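Local coordinates for protein HD superfamily hydrolase (Clostridium acetobutylicum ATCC 824, PDB 3CCG) that probably hydrolyses diadenosine tetraphosphate symmetrically to two molecules of ADP, as a helical HD-domain enzyme with a two-iron site, at residues A[42-47]-A[120-125]; A[105-110]-A[114-119]. One frame throughout, in Å; residues are numbered along the deposited sequence.

Contact 1: residues A[42-47]-A[120-125]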
loop_
_atom_site.group_PDB
_atom_site.type_symbol
_atom_site.label_atom_id
_atom_site.label_comp_id
_atom_site.label_asym_id
_atom_site.label_seq_id
_atom_site.Cartn_x
_atom_site.Cartn_y
_atom_site.Cartn_z
ATOM N N THR A 42 -10.653 -23.020 -21.249
ATOM C CA THR A 42 -11.320 -21.958 -21.976
ATOM C C THR A 42 -12.706 -21.628 -21.432
ATOM O O THR A 42 -13.114 -20.467 -21.510
ATOM C CB THR A 42 -11.377 -22.227 -23.543
ATOM O OG1 THR A 42 -12.367 -23.150 -23.815
ATOM C CG2 THR A 42 -10.133 -22.805 -24.107
ATOM N N GLU A 43 -13.404 -22.613 -20.904
ATOM C CA GLU A 43 -14.758 -22.367 -20.409
ATOM C C GLU A 43 -14.697 -21.630 -19.062
ATOM O O GLU A 43 -15.534 -20.785 -18.800
ATOM C CB GLU A 43 -15.594 -23.648 -20.335
ATOM C CG GLU A 43 -17.093 -23.354 -20.340
ATOM C CD GLU A 43 -17.659 -22.709 -21.640
ATOM O OE1 GLU A 43 -16.927 -22.557 -22.661
ATOM O OE2 GLU A 43 -18.870 -22.358 -21.625
ATOM N N LYS A 44 -13.731 -21.962 -18.221
ATOM C CA LYS A 44 -13.529 -21.164 -16.985
ATOM C C LYS A 44 -13.277 -19.692 -17.354
ATOM O O LYS A 44 -13.820 -18.755 -16.709
ATOM C CB LYS A 44 -12.372 -21.713 -16.146
ATOM C CG LYS A 44 -12.739 -22.967 -15.372
ATOM C CD LYS A 44 -11.586 -23.712 -14.683
ATOM C CE LYS A 44 -10.796 -22.920 -13.693
ATOM N NZ LYS A 44 -9.671 -23.697 -12.966
ATOM N N ALA A 45 -12.423 -19.464 -18.360
ATOM C CA ALA A 45 -12.103 -18.132 -18.813
ATOM C C ALA A 45 -13.359 -17.448 -19.357
ATOM O O ALA A 45 -13.661 -16.285 -19.064
ATOM C CB ALA A 45 -11.017 -18.146 -19.865
ATOM N N ARG A 46 -14.092 -18.148 -20.213
ATOM C CA ARG A 46 -15.332 -17.583 -20.808
ATOM C C ARG A 46 -16.378 -17.193 -19.744
ATOM O O ARG A 46 -16.988 -16.119 -19.815
ATOM C CB ARG A 46 -15.958 -18.580 -21.818
ATOM C CG ARG A 46 -17.252 -18.074 -22.545
ATOM C CD ARG A 46 -17.964 -19.167 -23.384
ATOM N NE ARG A 46 -16.964 -19.877 -24.165
ATOM C CZ ARG A 46 -16.398 -19.391 -25.262
ATOM N NH1 ARG A 46 -16.783 -18.220 -25.730
ATOM N NH2 ARG A 46 -15.473 -20.085 -25.910
ATOM N N ILE A 47 -16.643 -18.068 -18.786
ATOM C CA ILE A 47 -17.690 -17.743 -17.788
ATOM C C ILE A 47 -17.207 -16.656 -16.827
ATOM O O ILE A 47 -17.942 -15.740 -16.533
ATOM C CB ILE A 47 -18.174 -18.959 -17.024
ATOM C CG1 ILE A 47 -18.770 -20.001 -17.959
ATOM C CG2 ILE A 47 -19.264 -18.603 -15.935
ATOM C CD1 ILE A 47 -18.818 -21.373 -17.291
ATOM N N SER A 120 -4.181 -17.057 -9.119
ATOM C CA SER A 120 -4.142 -18.127 -10.081
ATOM C C SER A 120 -3.989 -17.532 -11.480
ATOM O O SER A 120 -4.251 -16.352 -11.741
ATOM C CB SER A 120 -5.427 -18.956 -9.995
ATOM O OG SER A 120 -6.506 -18.254 -10.620
ATOM N N LEU A 121 -3.636 -18.402 -12.420
ATOM C CA LEU A 121 -3.552 -18.025 -13.791
ATOM C C LEU A 121 -4.906 -17.428 -14.248
ATOM O O LEU A 121 -4.910 -16.390 -14.920
ATOM C CB LEU A 121 -3.153 -19.244 -14.628
ATOM C CG LEU A 121 -3.160 -18.992 -16.123
ATOM C CD1 LEU A 121 -2.282 -17.812 -16.572
ATOM C CD2 LEU A 121 -2.802 -20.301 -16.856
ATOM N N LEU A 122 -6.029 -18.051 -13.861
ATOM C CA LEU A 122 -7.364 -17.540 -14.275
ATOM C C LEU A 122 -7.599 -16.142 -13.676
ATOM O O LEU A 122 -8.060 -15.248 -14.364
ATOM C CB LEU A 122 -8.466 -18.491 -13.893
ATOM C CG LEU A 122 -9.896 -18.054 -14.274
ATOM C CD1 LEU A 122 -9.999 -18.037 -15.845
ATOM C CD2 LEU A 122 -10.913 -18.972 -13.578
ATOM N N GLU A 123 -7.261 -15.972 -12.402
ATOM C CA GLU A 123 -7.426 -14.666 -11.771
ATOM C C GLU A 123 -6.649 -13.584 -12.526
ATOM O O GLU A 123 -7.149 -12.486 -12.770
ATOM C CB GLU A 123 -6.933 -14.704 -10.332
ATOM C CG GLU A 123 -7.778 -15.418 -9.356
ATOM C CD GLU A 123 -7.139 -15.509 -7.988
ATOM O OE1 GLU A 123 -6.995 -14.422 -7.372
ATOM O OE2 GLU A 123 -6.745 -16.615 -7.553
ATOM N N LYS A 124 -5.403 -13.903 -12.935
ATOM C CA LYS A 124 -4.586 -12.970 -13.657
ATOM C C LYS A 124 -5.205 -12.585 -15.032
ATOM O O LYS A 124 -5.197 -11.453 -15.457
ATOM C CB LYS A 124 -3.165 -13.468 -13.851
ATOM C CG LYS A 124 -2.446 -13.758 -12.553
ATOM C CD LYS A 124 -1.030 -14.255 -12.804
ATOM C CE LYS A 124 -0.301 -14.485 -11.486
ATOM N NZ LYS A 124 1.049 -15.129 -11.701
ATOM N N ILE A 125 -5.652 -13.635 -15.744
ATOM C CA ILE A 125 -6.273 -13.463 -17.057
ATOM C C ILE A 125 -7.511 -12.522 -16.970
ATOM O O ILE A 125 -7.682 -11.599 -17.794
ATOM C CB ILE A 125 -6.638 -14.837 -17.644
ATOM C CG1 ILE A 125 -5.360 -15.566 -18.071
ATOM C CG2 ILE A 125 -7.560 -14.648 -18.824
ATOM C CD1 ILE A 125 -5.564 -17.004 -18.616
#

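Contact 2: residues A[105-110]-A[114-119]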
loop_
_atom_site.group_PDB
_atom_site.type_symbol
_atom_site.label_atom_id
_atom_site.label_comp_id
_atom_site.label_asym_id
_atom_site.label_seq_id
_atom_site.Cartn_x
_atom_site.Cartn_y
_atom_site.Cartn_z
ATOM N N VAL A 105 -13.070 -19.757 -10.715
ATOM C CA VAL A 105 -13.936 -18.729 -11.349
ATOM C C VAL A 105 -14.385 -17.734 -10.316
ATOM O O VAL A 105 -14.311 -16.523 -10.554
ATOM C CB VAL A 105 -15.127 -19.359 -12.028
ATOM C CG1 VAL A 105 -16.210 -18.349 -12.471
ATOM C CG2 VAL A 105 -14.666 -20.203 -13.228
ATOM N N LEU A 106 -14.861 -18.195 -9.177
ATOM C CA LEU A 106 -15.350 -17.257 -8.166
ATOM C C LEU A 106 -14.204 -16.331 -7.693
ATOM O O LEU A 106 -14.424 -15.123 -7.502
ATOM C CB LEU A 106 -15.988 -18.025 -7.006
ATOM C CG LEU A 106 -17.239 -18.789 -7.376
ATOM C CD1 LEU A 106 -17.672 -19.641 -6.146
ATOM C CD2 LEU A 106 -18.361 -17.871 -7.869
ATOM N N ASN A 107 -13.012 -16.877 -7.452
ATOM C CA ASN A 107 -11.884 -16.035 -7.069
ATOM C C ASN A 107 -11.553 -14.981 -8.160
ATOM O O ASN A 107 -11.242 -13.809 -7.868
ATOM C CB ASN A 107 -10.604 -16.843 -6.797
ATOM C CG ASN A 107 -10.671 -17.595 -5.487
ATOM O OD1 ASN A 107 -11.391 -17.201 -4.571
ATOM N ND2 ASN A 107 -9.926 -18.713 -5.403
ATOM N N ALA A 108 -11.560 -15.404 -9.420
ATOM C CA ALA A 108 -11.231 -14.515 -10.519
ATOM C C ALA A 108 -12.215 -13.327 -10.545
ATOM O O ALA A 108 -11.834 -12.207 -10.815
ATOM C CB ALA A 108 -11.255 -15.278 -11.818
ATOM N N ILE A 109 -13.496 -13.590 -10.290
ATOM C CA ILE A 109 -14.491 -12.529 -10.230
ATOM C C ILE A 109 -14.221 -11.653 -8.986
ATOM O O ILE A 109 -14.129 -10.434 -9.075
ATOM C CB ILE A 109 -15.893 -13.116 -10.137
ATOM C CG1 ILE A 109 -16.231 -13.988 -11.352
ATOM C CG2 ILE A 109 -16.916 -12.040 -9.974
ATOM C CD1 ILE A 109 -17.528 -14.831 -11.153
ATOM N N GLU A 110 -14.056 -12.289 -7.836
ATOM C CA GLU A 110 -13.856 -11.551 -6.600
ATOM C C GLU A 110 -12.696 -10.551 -6.668
ATOM O O GLU A 110 -12.827 -9.434 -6.150
ATOM C CB GLU A 110 -13.588 -12.477 -5.436
ATOM C CG GLU A 110 -13.322 -11.796 -4.120
ATOM C CD GLU A 110 -13.288 -12.756 -2.936
ATOM O OE1 GLU A 110 -13.339 -13.972 -3.105
ATOM O OE2 GLU A 110 -13.093 -12.236 -1.822
ATOM N N THR A 114 -9.001 -5.398 -7.805
ATOM C CA THR A 114 -7.766 -5.040 -7.120
ATOM C C THR A 114 -6.566 -5.944 -7.316
ATOM O O THR A 114 -5.411 -5.541 -7.099
ATOM C CB THR A 114 -7.991 -5.048 -5.553
ATOM O OG1 THR A 114 -8.409 -6.343 -5.132
ATOM C CG2 THR A 114 -9.060 -4.036 -5.118
ATOM N N GLY A 115 -6.800 -7.180 -7.677
ATOM C CA GLY A 115 -5.771 -8.175 -7.645
ATOM C C GLY A 115 -5.534 -8.587 -6.180
ATOM O O GLY A 115 -6.216 -8.126 -5.241
ATOM N N ARG A 116 -4.608 -9.506 -5.979
ATOM C CA ARG A 116 -4.226 -9.932 -4.635
ATOM C C ARG A 116 -2.940 -10.685 -4.728
ATOM O O ARG A 116 -2.476 -11.014 -5.819
ATOM C CB ARG A 116 -5.318 -10.822 -4.024
ATOM C CG ARG A 116 -5.525 -12.198 -4.767
ATOM C CD ARG A 116 -6.279 -13.173 -3.918
ATOM N NE ARG A 116 -6.606 -14.392 -4.639
ATOM C CZ ARG A 116 -7.123 -15.464 -4.062
ATOM N NH1 ARG A 116 -7.315 -15.519 -2.758
ATOM N NH2 ARG A 116 -7.432 -16.537 -4.782
ATOM N N PRO A 117 -2.329 -10.980 -3.580
ATOM C CA PRO A 117 -1.178 -11.858 -3.698
ATOM C C PRO A 117 -1.547 -13.260 -4.117
ATOM O O PRO A 117 -2.634 -13.718 -3.870
ATOM C CB PRO A 117 -0.627 -11.919 -2.261
ATOM C CG PRO A 117 -1.293 -10.880 -1.521
ATOM C CD PRO A 117 -2.560 -10.496 -2.213
ATOM N N ASN A 118 -0.619 -13.898 -4.801
ATOM C CA ASN A 118 -0.735 -15.288 -5.209
ATOM C C ASN A 118 -2.023 -15.637 -5.970
ATOM O O ASN A 118 -2.810 -16.469 -5.553
ATOM C CB ASN A 118 -0.595 -16.211 -3.989
ATOM C CG ASN A 118 -0.400 -17.690 -4.381
ATOM O OD1 ASN A 118 0.092 -18.015 -5.469
ATOM N ND2 ASN A 118 -0.788 -18.578 -3.484
HETATM N N MSE A 119 -2.178 -14.933 -7.073
HETATM C CA MSE A 119 -3.296 -15.124 -8.000
HETATM C C MSE A 119 -3.076 -16.382 -8.849
HETATM O O MSE A 119 -1.991 -16.713 -9.270
HETATM C CB MSE A 119 -3.422 -13.896 -8.933
HETATM C CG MSE A 119 -3.827 -12.588 -8.207
HETATM SE SE MSE A 119 -3.573 -11.015 -9.086
HETATM C CE MSE A 119 -5.035 -10.981 -10.302
HETATM O O HOH W 1 -11.390 -7.187 -6.600
#

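Contact 1: residues A[42-47]-A[120-125]
L122 near the start of helix 121-132 points at the first turn and a half of helix 42-51, where the CA atoms of A45 and L122 come within 6.6 Å of each other. No hydrogen bond crosses between the two segments; L122 makes the contact by straddling K44 and A45 with its two methyl groups. L122 CD1 rests 3.6 Å from A45 CA and 4.1 Å from A45 CB. The small alanine thus lets the leucine methyl reach the helix backbone itself. L122 CD2 lies against the aliphatic part of K44, with both K44 CB and K44 CE 4.0 Å away. With CG anti to the backbone N (chi1 180°), the leucine fork extends outward from its helix. The K44 chain bends at chi3 (58°), which brings CE back over the methyl while NZ continues to a salt bridge with D104. The lysine thus gives its methylene chain to L122 and its ammonium to D104. Two residues before L122, S120 is the N-cap of helix 121-132: S120 OG accepts a nearly straight bond from E123 N at 3.0 Å, and E123 OE2 receives S120 N at 3.0 Å, approached from above the carboxylate plane. These two reciprocal bonds hold the first turn, from which L122 projects. S120 OG is also hydrogen-bonded to D104, the partner of K44. A35 of helix 5-38 touches A45, and A108 of helix 103-110 touches L122. This is helix-to-helix packing in the all-helical core of an HD domain, with a capping box at the start of one helix.

Contact 2: residues A[105-110]-A[114-119]
The loop that leaves helix 103-110 and leads to helix 121-132 turns back beside the helix it has just left, and R116 reaches across to N107. The two side chains meet obliquely, the amide and guanidinium planes 57° apart. R116 NH2 lies 3.4 Å from N107 ND2 and 3.5 Å from N107 CG; since both nitrogens are donors, the approach is packing without a hydrogen bond. Their polar partners lie elsewhere: N107 OD1 accepts from R91 of helix 87-98, and R116 NE is held by E123 of the next helix. A chi1 of 65° wedges R116 CG between the two backbone branches, and the chain then runs extended to NE, carrying the guanidinium to the asparagine. Farther along, one water bridges the end of the helix and the returning loop: it donates to E110 O at 2.7 Å and accepts from T114 N at 3.2 Å. T114 OG1 donates to G115 O at 2.8 Å, approaching one of the oxygen's lone pairs within the plane of the carbonyl, and so ties the threonine hydroxyl to the following residue. Between the two segments lies H112, an iron ligand, whose ND1 is hydrogen-bonded to I109 O. This is the loop between two helices of an HD domain, carrying an iron-binding histidine and bridged by a water to the end of the helix before it.

How the contacts relate
Contact 2 is nested within the chain closed by contact 1, their centres about 10 Å apart. Contact 1 is buried and apolar across its interface, joining helices 42-51 and 121-132; contact 2, though closer to the middle of the chain, is made by partly exposed side chains and relies on polar groups and a water between helix 103-110 and the loop that follows it. The two meet where E123, the capping-box glutamate, presents OE1 to R116 NE at 2.8 Å in a salt bridge, coupling the helix start to the loop. L122 CD2 also packs 3.7 Å from V105 N, so helix 103-110, one side of contact 2, also packs on contact 1.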